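Local coordinates for protein EmGH1 (Erythrobacter marinus, PDB 5Z87) that probably hydrolyses beta-glucosides, releasing glucose from their non-reducing ends, at residues Q145-A150 / S193-G198; N181-C185 / G237-G241; V212-Q216 / R227-V232; F265-T270 / D303-E307. All coordinates share one frame; numbering follows the deposited sequence. Where two conformers were deposited one is given.

Interaction 1 (Q145-A150 / S193-G198); sequences QAMAMA and SEETWG
Gln145 and Glu194 meet at about a right angle, with their amide and carboxylate planes 72° apart. Gln145 NE2 sends an N-H that lies nearly in its own amide plane to the anti lone pair of Glu194 OE1, 2.9 Å away. With CG anti to the backbone N (chi1 -175°) and a bend at the next bond, the same amide turns its OE1 back to accept from the Ala146 N at 2.8 Å. Glutamine suits this N-cap position because its two ends can serve the helix start and the neighbouring loop together. Gly451 is a second partner of both side chains, its O for Gln145 NE2 and its N for Glu194 OE1. The contact joins helix 146-150 to the long connection between strand 176-177 and helix 201-216 of the TIM-barrel-type N-terminal domain. Beside the amide, the Met147 N donates to Glu194 O. The Met147 side chain lies alongside Thr196 and points the same way, bringing CE to 3.4 Å from Thr196 OG1, a hydroxyl already committed to Ser193 O. Trp197 lies against the helix: Ala146 O stands 3.6 Å above one face of the indole, near its rim. Ala150 CB comes obliquely to within 3.4 Å of Trp197 CE3, a closeness that suits alanine, while Met149 crosses the ring's far end with its CB 3.6 Å from Trp197 CH2.

Interaction 2 (N181-C185 / G237-G241); sequences NIDIC and GYGQG
Asp183 extends toward Tyr238 and Gly239, and its atoms can be followed outward from CB. Its backbone N is held by Asn181 OD1 in an Asx turn. CB lies 4.1 Å from the Gly239 N. CG, set beside the backbone N by a chi1 of -59°, comes 4.0 Å from Tyr238 CB, and there the carboxylate forks. OD1 is 2.6 Å from a water that accepts from the Gly237 N, so this branch reaches the other loop through one bound water. OD2 stands near the ring plane of Tyr238, at its edge, 3.5 Å from CD2; the carboxylate and ring planes are 75° apart. The strongest partner of OD2 is His234 ND1, and His234 lines the pocket that holds the bound dithiothreitol. Tyr238 OH is hydrogen-bonded to NH1 of Arg192, another residue of that pocket. Both segments follow parallel strands of the barrel, 176-177 and 229-235, on the side where TIM-type enzymes carry their active sites. Farther along, Gln240 NE2 donates to Ile184 O at 2.7 Å from above the carbonyl plane, and also bonds to Thr186 OG1. A second water, accepting from the N atoms of Ile184 and Gly239 and donating to Gln240 OE1, fills the angle between the loops. Gly239 is required by this closeness, since a CB would strike Ile184 O. Water and polar groups join the loops, and Asp183, bonded to His234, probably acts from a second shell to help fix that histidine's orientation.

Interaction 3 (V212-Q216 / R227-V232); sequences VEGLQ and RIATSV
Ile228 N donates to Leu215 O in a nearly straight bond (2.9 Å, 173°), using a carbonyl in the last turn of helix 201-216. Gln216 CG lies anti to the carbonyl carbon (chi1 -68°), and from there the chain runs out extended, bringing OE1 to the Thr230 N at 3.0 Å. That oxygen also accepts from the Ile275 N, while NE2 donates to Gly273 O, so the amide ties strand 229-235 to the loop leading into strand 276-279; the Thr230 hydroxyl has its main partner in Ser274. Arg227 NH2 reaches Gly214 O at the guanidinium edge in a weak bond, and its NH1 makes a salt bridge with Glu163. This is the second half of a beta-alpha-beta crossover from strand 176-177; the axes of 212-216 and 229-232 approach to 7.7 Å, their directions 145° apart. Farther out, Thr230 CG2 packs 3.6 Å from Leu215 CB, and Val212 and Val232 cross at about a right angle. An alanine in place of Gln216 is likely to leave Thr230 N, Ile275 N and Gly273 O without their mates. Polar groups pair with the backbone at the turn, and branched apolar side chains pack farther along.

Interaction 4 (F265-T270 / D303-E307); sequences FRAAIT and DWGFE. With EDO (1,2-ethanediol), chain K.
Arg266 and Trp304 are brought together by their first torsions: Arg266 CG stands anti to the backbone N (chi1 -175°), so that its extended chain runs past the indole, while Trp304 at chi1 -64° swings that indole against the helix. Arg266 CB lies 3.6 Å from Trp304 CZ2. The backbone adds a CH-pi contact, Arg266 CA standing 3.7 Å from the centroid of the Trp304 six-membered ring. The guanidinium is turned 68° from the indole plane. Arg266 NH1 and Trp304 NE1 are both donors and cannot bond each other; one water accepts from both, 2.8 Å from NH1. Phe265 CB touches Trp304 CH2, and Thr270 CG2 packs 3.6 Å from Trp304 CB. Deeper in, Ile269 CD1 sits over the face of Phe306, 4.0 Å from its ring centroid. These residues fasten helix 263-270 to the connection from helix 293-303 into strand 309-311, the outer layer of the barrel. A serine replacing Trp304 would probably open a gap beside the helix and set the Arg266 side chain free to turn. Aliphatic carbons pack on the aromatic faces, while water and, weakly, a bound ethanediol take the arginine's polar end, with the like charge of Arg753 also close.

In the fold
All four contacts belong to the barrel-type N-terminal domain, but they sit at different depths. All are mainly buried; interaction 4, its centre about 19 Å from the chain centre, is the one with an exposed touching residue, Thr270. Interactions 1 and 2 share the connection between strand 176-177 and helix 201-216, touching through Gly198 and Cys185. Interaction 2 is polar and water-bridged, interactions 1 and 3 mix hydrogen bonds with apolar packing, and interaction 4 is largely aromatic and aliphatic. Val232 and Ile182 join three of them: Ile182 CD1 packs on Val232 and Phe265, linking interaction 2 to interactions 3 and 4.

Interaction 1 (Q145-A150 / S193-G198)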
loop_
_atom_site.group_PDB
_atom_site.type_symbol
_atom_site.label_atom_id
_atom_site.label_comp_id
_atom_site.label_asym_id
_atom_site.label_seq_id
_atom_site.Cartn_x
_atom_site.Cartn_y
_atom_site.Cartn_z
ATOM N N GLN A 145 22.316 14.734 6.119
ATOM C CA GLN A 145 20.873 14.593 6.234
ATOM C C GLN A 145 20.519 13.448 7.188
ATOM O O GLN A 145 21.343 12.585 7.503
ATOM C CB GLN A 145 20.267 14.384 4.845
ATOM C CG GLN A 145 18.742 14.329 4.781
ATOM C CD GLN A 145 18.074 15.566 5.374
ATOM O OE1 GLN A 145 18.104 15.793 6.590
ATOM N NE2 GLN A 145 17.442 16.353 4.518
ATOM N N ALA A 146 19.274 13.457 7.671
ATOM C CA ALA A 146 18.881 12.518 8.722
ATOM C C ALA A 146 19.050 11.054 8.280
ATOM O O ALA A 146 19.606 10.228 9.016
ATOM C CB ALA A 146 17.442 12.818 9.159
ATOM N N MET A 147 18.602 10.714 7.069
ATOM C CA MET A 147 18.764 9.332 6.605
ATOM C C MET A 147 20.235 8.964 6.435
ATOM O O MET A 147 20.635 7.836 6.745
ATOM C CB MET A 147 18.018 9.103 5.291
ATOM C CG MET A 147 18.015 7.624 4.864
ATOM S SD MET A 147 16.636 7.276 3.770
ATOM C CE MET A 147 15.309 6.938 4.930
ATOM N N ALA A 148 21.058 9.897 5.947
ATOM C CA ALA A 148 22.499 9.653 5.895
ATOM C C ALA A 148 23.043 9.324 7.277
ATOM O O ALA A 148 23.744 8.320 7.466
ATOM C CB ALA A 148 23.222 10.872 5.316
ATOM N N MET A 149 22.709 10.148 8.265
ATOM C CA MET A 149 23.238 9.922 9.606
ATOM C C MET A 149 22.739 8.611 10.187
ATOM O O MET A 149 23.427 7.997 11.018
ATOM C CB MET A 149 22.867 11.085 10.520
ATOM C CG MET A 149 23.575 12.399 10.176
ATOM S SD MET A 149 23.458 13.552 11.560
ATOM C CE MET A 149 21.833 14.242 11.322
ATOM N N ALA A 150 21.544 8.167 9.776
ATOM C CA ALA A 150 21.051 6.870 10.236
ATOM C C ALA A 150 21.943 5.729 9.762
ATOM O O ALA A 150 21.968 4.662 10.394
ATOM C CB ALA A 150 19.611 6.641 9.755
ATOM N N SER A 193 11.244 11.009 2.509
ATOM C CA SER A 193 11.988 9.879 3.062
ATOM C C SER A 193 13.293 10.310 3.742
ATOM O O SER A 193 13.626 9.822 4.831
ATOM C CB SER A 193 12.285 8.857 1.961
ATOM O OG SER A 193 11.092 8.350 1.386
ATOM N N GLU A 194 14.045 11.222 3.114
ATOM C CA GLU A 194 15.368 11.576 3.634
ATOM C C GLU A 194 15.314 12.192 5.031
ATOM O O GLU A 194 16.321 12.158 5.750
ATOM C CB GLU A 194 16.041 12.549 2.680
ATOM C CG GLU A 194 15.320 13.888 2.636
ATOM C CD GLU A 194 15.842 14.794 1.546
ATOM O OE1 GLU A 194 16.671 15.679 1.839
ATOM O OE2 GLU A 194 15.424 14.610 0.392
ATOM N N GLU A 195 14.168 12.753 5.431
ATOM C CA GLU A 195 14.051 13.353 6.751
ATOM C C GLU A 195 13.960 12.328 7.869
ATOM O O GLU A 195 14.071 12.721 9.042
ATOM C CB GLU A 195 12.819 14.242 6.835
ATOM C CG GLU A 195 12.692 15.241 5.738
ATOM C CD GLU A 195 11.480 16.120 5.964
ATOM O OE1 GLU A 195 11.021 16.757 4.986
ATOM O OE2 GLU A 195 10.986 16.141 7.126
ATOM N N THR A 196 13.747 11.048 7.541
ATOM C CA THR A 196 13.526 10.010 8.533
ATOM C C THR A 196 14.811 9.244 8.790
ATOM O O THR A 196 15.795 9.369 8.064
ATOM C CB THR A 196 12.444 9.024 8.081
ATOM O OG1 THR A 196 12.979 8.164 7.054
ATOM C CG2 THR A 196 11.235 9.756 7.590
ATOM N N TRP A 197 14.764 8.401 9.818
ATOM C CA TRP A 197 15.869 7.527 10.174
ATOM C C TRP A 197 15.652 6.097 9.692
ATOM O O TRP A 197 16.247 5.159 10.226
ATOM C CB TRP A 197 16.107 7.602 11.686
ATOM C CG TRP A 197 16.576 9.008 12.043
ATOM C CD1 TRP A 197 15.810 10.138 12.066
ATOM C CD2 TRP A 197 17.923 9.436 12.317
ATOM N NE1 TRP A 197 16.583 11.232 12.366
ATOM C CE2 TRP A 197 17.881 10.829 12.537
ATOM C CE3 TRP A 197 19.154 8.770 12.430
ATOM C CZ2 TRP A 197 19.028 11.573 12.857
ATOM C CZ3 TRP A 197 20.284 9.509 12.758
ATOM C CH2 TRP A 197 20.212 10.895 12.964
ATOM N N GLY A 198 14.831 5.912 8.678
ATOM C CA GLY A 198 14.743 4.626 8.032
ATOM C C GLY A 198 13.432 3.925 8.302
ATOM O O GLY A 198 12.440 4.525 8.723
#

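Interaction 2 (N181-C185 / G237-G241)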
loop_
_atom_site.group_PDB
_atom_site.type_symbol
_atom_site.label_atom_id
_atom_site.label_comp_id
_atom_site.label_asym_id
_atom_site.label_seq_id
_atom_site.Cartn_x
_atom_site.Cartn_y
_atom_site.Cartn_z
ATOM N N ASN A 181 12.097 14.606 12.992
ATOM C CA ASN A 181 11.132 13.807 12.252
ATOM C C ASN A 181 11.381 12.354 12.626
ATOM O O ASN A 181 12.445 11.806 12.329
ATOM C CB ASN A 181 11.313 14.059 10.757
ATOM C CG ASN A 181 10.390 13.209 9.879
ATOM O OD1 ASN A 181 10.199 12.009 10.108
ATOM N ND2 ASN A 181 9.835 13.836 8.846
ATOM N N ILE A 182 10.420 11.725 13.295
ATOM C CA ILE A 182 10.617 10.339 13.678
ATOM C C ILE A 182 9.531 9.475 13.049
ATOM O O ILE A 182 9.085 8.485 13.637
ATOM C CB ILE A 182 10.670 10.183 15.203
ATOM C CG1 ILE A 182 9.422 10.765 15.868
ATOM C CG2 ILE A 182 11.913 10.885 15.727
ATOM C CD1 ILE A 182 9.458 10.648 17.404
ATOM N N ASP A 183 9.116 9.843 11.838
ATOM C CA ASP A 183 8.276 8.982 11.020
ATOM C C ASP A 183 9.062 7.750 10.571
ATOM O O ASP A 183 10.294 7.706 10.634
ATOM C CB ASP A 183 7.753 9.748 9.798
ATOM C CG ASP A 183 6.940 10.990 10.188
ATOM O OD1 ASP A 183 6.090 10.870 11.103
ATOM O OD2 ASP A 183 7.153 12.081 9.598
ATOM N N ILE A 184 8.328 6.740 10.118
ATOM C CA ILE A 184 8.899 5.482 9.652
ATOM C C ILE A 184 8.849 5.491 8.136
ATOM O O ILE A 184 7.783 5.715 7.549
ATOM C CB ILE A 184 8.120 4.281 10.214
ATOM C CG1 ILE A 184 7.857 4.470 11.713
ATOM C CG2 ILE A 184 8.838 2.964 9.920
ATOM C CD1 ILE A 184 9.125 4.461 12.569
ATOM N N CYS A 185 9.995 5.259 7.496
ATOM C CA CYS A 185 10.060 5.246 6.032
ATOM C C CYS A 185 9.756 3.836 5.551
ATOM O O CYS A 185 10.649 3.005 5.417
ATOM C CB CYS A 185 11.426 5.703 5.525
ATOM S SG CYS A 185 11.494 5.725 3.673
ATOM N N GLY A 237 2.065 8.257 11.907
ATOM C CA GLY A 237 1.841 7.511 10.679
ATOM C C GLY A 237 2.014 8.302 9.398
ATOM O O GLY A 237 1.612 7.824 8.332
ATOM N N TYR A 238 2.603 9.493 9.468
ATOM C CA TYR A 238 2.695 10.353 8.296
ATOM C C TYR A 238 3.473 9.685 7.161
ATOM O O TYR A 238 3.161 9.901 5.982
ATOM C CB TYR A 238 3.314 11.678 8.739
ATOM C CG TYR A 238 3.492 12.753 7.700
ATOM C CD1 TYR A 238 2.515 13.017 6.747
ATOM C CD2 TYR A 238 4.634 13.558 7.720
ATOM C CE1 TYR A 238 2.697 14.038 5.803
ATOM C CE2 TYR A 238 4.818 14.570 6.805
ATOM C CZ TYR A 238 3.858 14.806 5.842
ATOM O OH TYR A 238 4.074 15.816 4.929
ATOM N N GLY A 239 4.434 8.816 7.488
ATOM C CA GLY A 239 5.246 8.168 6.472
ATOM C C GLY A 239 4.537 7.082 5.680
ATOM O O GLY A 239 5.045 6.670 4.627
ATOM N N GLN A 240 3.374 6.616 6.145
ATOM C CA GLN A 240 2.701 5.481 5.528
ATOM C C GLN A 240 1.663 5.906 4.497
ATOM O O GLN A 240 0.863 5.071 4.065
ATOM C CB GLN A 240 2.057 4.591 6.607
ATOM C CG GLN A 240 3.053 3.763 7.428
ATOM C CD GLN A 240 4.098 4.633 8.159
ATOM O OE1 GLN A 240 3.761 5.387 9.061
ATOM N NE2 GLN A 240 5.368 4.525 7.754
ATOM N N GLY A 241 1.654 7.180 4.093
ATOM C CA GLY A 241 0.672 7.632 3.120
ATOM C C GLY A 241 0.659 6.778 1.862
ATOM O O GLY A 241 1.725 6.393 1.362
HETATM O O HOH W 1 4.842 8.782 12.045
HETATM O O HOH W 2 5.309 7.363 9.708
#

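Interaction 3 (V212-Q216 / R227-V232)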
loop_
_atom_site.group_PDB
_atom_site.type_symbol
_atom_site.label_atom_id
_atom_site.label_comp_id
_atom_site.label_asym_id
_atom_site.label_seq_id
_atom_site.Cartn_x
_atom_site.Cartn_y
_atom_site.Cartn_z
ATOM N N VAL A 212 16.661 13.826 20.825
ATOM C CA VAL A 212 15.987 14.611 21.855
ATOM C C VAL A 212 16.965 14.934 22.976
ATOM O O VAL A 212 17.036 16.073 23.450
ATOM C CB VAL A 212 14.732 13.881 22.384
ATOM C CG1 VAL A 212 14.112 14.643 23.567
ATOM C CG2 VAL A 212 13.692 13.712 21.290
ATOM N N GLU A 213 17.765 13.951 23.383
ATOM C CA GLU A 213 18.704 14.189 24.466
ATOM C C GLU A 213 19.878 15.061 24.028
ATOM O O GLU A 213 20.526 15.669 24.884
ATOM C CB GLU A 213 19.145 12.840 25.053
ATOM C CG GLU A 213 17.989 12.182 25.844
ATOM C CD GLU A 213 18.282 10.791 26.395
ATOM O OE1 GLU A 213 18.812 9.925 25.656
ATOM O OE2 GLU A 213 17.940 10.559 27.578
ATOM N N GLY A 214 20.141 15.170 22.723
ATOM C CA GLY A 214 21.106 16.135 22.228
ATOM C C GLY A 214 20.556 17.547 22.154
ATOM O O GLY A 214 21.237 18.505 22.525
ATOM N N LEU A 215 19.321 17.699 21.672
ATOM C CA LEU A 215 18.750 19.032 21.513
ATOM C C LEU A 215 18.279 19.623 22.843
ATOM O O LEU A 215 18.394 20.833 23.060
ATOM C CB LEU A 215 17.594 18.990 20.510
ATOM C CG LEU A 215 17.970 18.959 19.026
ATOM C CD1 LEU A 215 16.738 18.639 18.170
ATOM C CD2 LEU A 215 18.598 20.287 18.595
ATOM N N GLN A 216 17.731 18.793 23.732
ATOM C CA GLN A 216 17.168 19.254 24.994
ATOM C C GLN A 216 18.085 19.026 26.183
ATOM O O GLN A 216 17.856 19.623 27.239
ATOM C CB GLN A 216 15.834 18.546 25.291
ATOM C CG GLN A 216 14.684 18.901 24.357
ATOM C CD GLN A 216 13.313 18.498 24.910
ATOM O OE1 GLN A 216 12.276 18.986 24.445
ATOM N NE2 GLN A 216 13.306 17.610 25.907
ATOM N N ARG A 227 20.269 24.704 25.299
ATOM C CA ARG A 227 19.417 23.648 24.775
ATOM C C ARG A 227 18.115 24.267 24.298
ATOM O O ARG A 227 17.816 25.425 24.592
ATOM C CB ARG A 227 19.140 22.575 25.837
ATOM C CG ARG A 227 20.380 21.959 26.447
ATOM C CD ARG A 227 21.249 21.256 25.414
ATOM N NE ARG A 227 22.480 20.773 26.030
ATOM C CZ ARG A 227 23.067 19.621 25.740
ATOM N NH1 ARG A 227 24.181 19.286 26.371
ATOM N NH2 ARG A 227 22.553 18.807 24.820
ATOM N N ILE A 228 17.340 23.493 23.532
ATOM C CA ILE A 228 16.068 23.953 22.983
ATOM C C ILE A 228 15.065 22.809 23.079
ATOM O O ILE A 228 15.432 21.639 23.192
ATOM C CB ILE A 228 16.194 24.433 21.514
ATOM C CG1 ILE A 228 16.442 23.238 20.571
ATOM C CG2 ILE A 228 17.313 25.470 21.372
ATOM C CD1 ILE A 228 16.443 23.596 19.073
ATOM N N ALA A 229 13.786 23.160 23.016
ATOM C CA ALA A 229 12.722 22.163 23.028
ATOM C C ALA A 229 12.596 21.462 21.673
ATOM O O ALA A 229 12.675 22.096 20.612
ATOM C CB ALA A 229 11.388 22.818 23.402
ATOM N N THR A 230 12.402 20.149 21.718
ATOM C CA THR A 230 12.055 19.355 20.541
ATOM C C THR A 230 10.540 19.272 20.397
ATOM O O THR A 230 9.812 19.218 21.392
ATOM C CB THR A 230 12.612 17.930 20.649
ATOM O OG1 THR A 230 12.186 17.340 21.884
ATOM C CG2 THR A 230 14.120 17.932 20.608
ATOM N N SER A 231 10.069 19.254 19.149
ATOM C CA SER A 231 8.685 18.909 18.823
ATOM C C SER A 231 8.718 17.703 17.882
ATOM O O SER A 231 8.809 17.852 16.662
ATOM C CB SER A 231 7.937 20.088 18.192
ATOM O OG SER A 231 8.316 21.309 18.798
ATOM N N VAL A 232 8.634 16.498 18.443
ATOM C CA VAL A 232 8.755 15.303 17.617
ATOM C C VAL A 232 7.552 15.203 16.686
ATOM O O VAL A 232 6.408 15.478 17.081
ATOM C CB VAL A 232 8.912 14.059 18.504
ATOM C CG1 VAL A 232 10.255 14.111 19.221
ATOM C CG2 VAL A 232 7.782 13.998 19.529
HETATM O O HOH W 3 22.985 15.735 25.385
#

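Interaction 4 (F265-T270 / D303-E307)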
loop_
_atom_site.group_PDB
_atom_site.type_symbol
_atom_site.label_atom_id
_atom_site.label_comp_id
_atom_site.label_asym_id
_atom_site.label_seq_id
_atom_site.Cartn_x
_atom_site.Cartn_y
_atom_site.Cartn_z
ATOM N N PHE A 265 7.935 7.649 19.101
ATOM C CA PHE A 265 7.233 8.695 19.838
ATOM C C PHE A 265 7.151 8.344 21.318
ATOM O O PHE A 265 7.402 9.189 22.183
ATOM C CB PHE A 265 5.830 8.899 19.267
ATOM C CG PHE A 265 5.801 9.661 17.969
ATOM C CD1 PHE A 265 5.857 11.051 17.963
ATOM C CD2 PHE A 265 5.674 8.987 16.753
ATOM C CE1 PHE A 265 5.823 11.753 16.768
ATOM C CE2 PHE A 265 5.640 9.683 15.557
ATOM C CZ PHE A 265 5.716 11.068 15.556
ATOM N N ARG A 266 6.807 7.093 21.630
ATOM C CA ARG A 266 6.691 6.712 23.032
ATOM C C ARG A 266 8.016 6.901 23.758
ATOM O O ARG A 266 8.046 7.406 24.886
ATOM C CB ARG A 266 6.218 5.268 23.168
ATOM C CG ARG A 266 5.973 4.864 24.618
ATOM C CD ARG A 266 5.461 3.431 24.725
ATOM N NE ARG A 266 5.239 3.042 26.116
ATOM C CZ ARG A 266 4.066 2.681 26.632
ATOM N NH1 ARG A 266 2.979 2.638 25.870
ATOM N NH2 ARG A 266 3.985 2.350 27.916
ATOM N N ALA A 267 9.126 6.515 23.117
ATOM C CA ALA A 267 10.431 6.677 23.744
ATOM C C ALA A 267 10.810 8.151 23.874
ATOM O O ALA A 267 11.313 8.576 24.917
ATOM C CB ALA A 267 11.491 5.918 22.954
ATOM N N ALA A 268 10.592 8.936 22.816
ATOM C CA ALA A 268 10.861 10.370 22.869
ATOM C C ALA A 268 10.077 11.047 23.987
ATOM O O ALA A 268 10.607 11.915 24.690
ATOM C CB ALA A 268 10.507 11.019 21.528
ATOM N N ILE A 269 8.809 10.669 24.153
ATOM C CA ILE A 269 7.926 11.356 25.083
ATOM C C ILE A 269 8.177 10.884 26.512
ATOM O O ILE A 269 8.427 11.699 27.407
ATOM C CB ILE A 269 6.457 11.147 24.669
ATOM C CG1 ILE A 269 6.152 11.877 23.359
ATOM C CG2 ILE A 269 5.519 11.597 25.770
ATOM C CD1 ILE A 269 6.088 13.393 23.482
ATOM N N THR A 270 8.142 9.567 26.748
ATOM C CA THR A 270 8.190 9.024 28.102
ATOM C C THR A 270 9.594 8.728 28.613
ATOM O O THR A 270 9.750 8.501 29.813
ATOM C CB THR A 270 7.399 7.716 28.217
ATOM O OG1 THR A 270 8.106 6.678 27.526
ATOM C CG2 THR A 270 5.968 7.848 27.674
ATOM N N ASP A 303 -2.307 7.545 28.367
ATOM C CA ASP A 303 -1.451 6.359 28.425
ATOM C C ASP A 303 -0.007 6.734 28.734
ATOM O O ASP A 303 0.648 6.083 29.552
ATOM C CB ASP A 303 -1.497 5.584 27.106
ATOM C CG ASP A 303 -2.791 4.812 26.897
ATOM O OD1 ASP A 303 -3.663 4.772 27.790
ATOM O OD2 ASP A 303 -2.921 4.227 25.803
ATOM N N TRP A 304 0.521 7.757 28.063
ATOM C CA TRP A 304 1.944 8.069 28.166
ATOM C C TRP A 304 2.267 9.154 29.182
ATOM O O TRP A 304 3.439 9.301 29.539
ATOM C CB TRP A 304 2.511 8.522 26.814
ATOM C CG TRP A 304 2.472 7.480 25.727
ATOM C CD1 TRP A 304 2.112 6.162 25.842
ATOM C CD2 TRP A 304 2.806 7.687 24.354
ATOM N NE1 TRP A 304 2.204 5.538 24.618
ATOM C CE2 TRP A 304 2.632 6.450 23.689
ATOM C CE3 TRP A 304 3.243 8.795 23.624
ATOM C CZ2 TRP A 304 2.870 6.297 22.320
ATOM C CZ3 TRP A 304 3.479 8.645 22.261
ATOM C CH2 TRP A 304 3.290 7.399 21.626
ATOM N N GLY A 305 1.281 9.949 29.603
ATOM C CA GLY A 305 1.516 10.968 30.603
ATOM C C GLY A 305 2.196 12.214 30.100
ATOM O O GLY A 305 2.830 12.918 30.897
ATOM N N PHE A 306 2.078 12.515 28.802
ATOM C CA PHE A 306 2.708 13.705 28.238
ATOM C C PHE A 306 2.198 14.978 28.915
ATOM O O PHE A 306 0.989 15.177 29.075
ATOM C CB PHE A 306 2.432 13.766 26.738
ATOM C CG PHE A 306 3.098 14.925 26.022
ATOM C CD1 PHE A 306 4.453 15.175 26.166
ATOM C CD2 PHE A 306 2.360 15.729 25.159
ATOM C CE1 PHE A 306 5.060 16.228 25.471
ATOM C CE2 PHE A 306 2.943 16.772 24.472
ATOM C CZ PHE A 306 4.300 17.015 24.612
ATOM N N GLU A 307 3.125 15.860 29.275
ATOM C CA GLU A 307 2.771 17.124 29.898
ATOM C C GLU A 307 3.211 18.329 29.085
ATOM O O GLU A 307 2.978 19.470 29.508
ATOM C CB GLU A 307 3.340 17.174 31.323
ATOM C CG GLU A 307 2.459 16.350 32.283
ATOM C CD GLU A 307 3.112 16.034 33.618
ATOM O OE1 GLU A 307 4.331 16.268 33.776
ATOM O OE2 GLU A 307 2.389 15.549 34.517
HETATM C C1 EDO K . -0.230 1.814 27.641
HETATM O O1 EDO K . -1.395 0.988 27.528
HETATM C C2 EDO K . 0.282 1.717 29.076
HETATM O O2 EDO K . 1.282 0.693 29.179
HETATM O O HOH W 4 2.777 2.775 23.124
#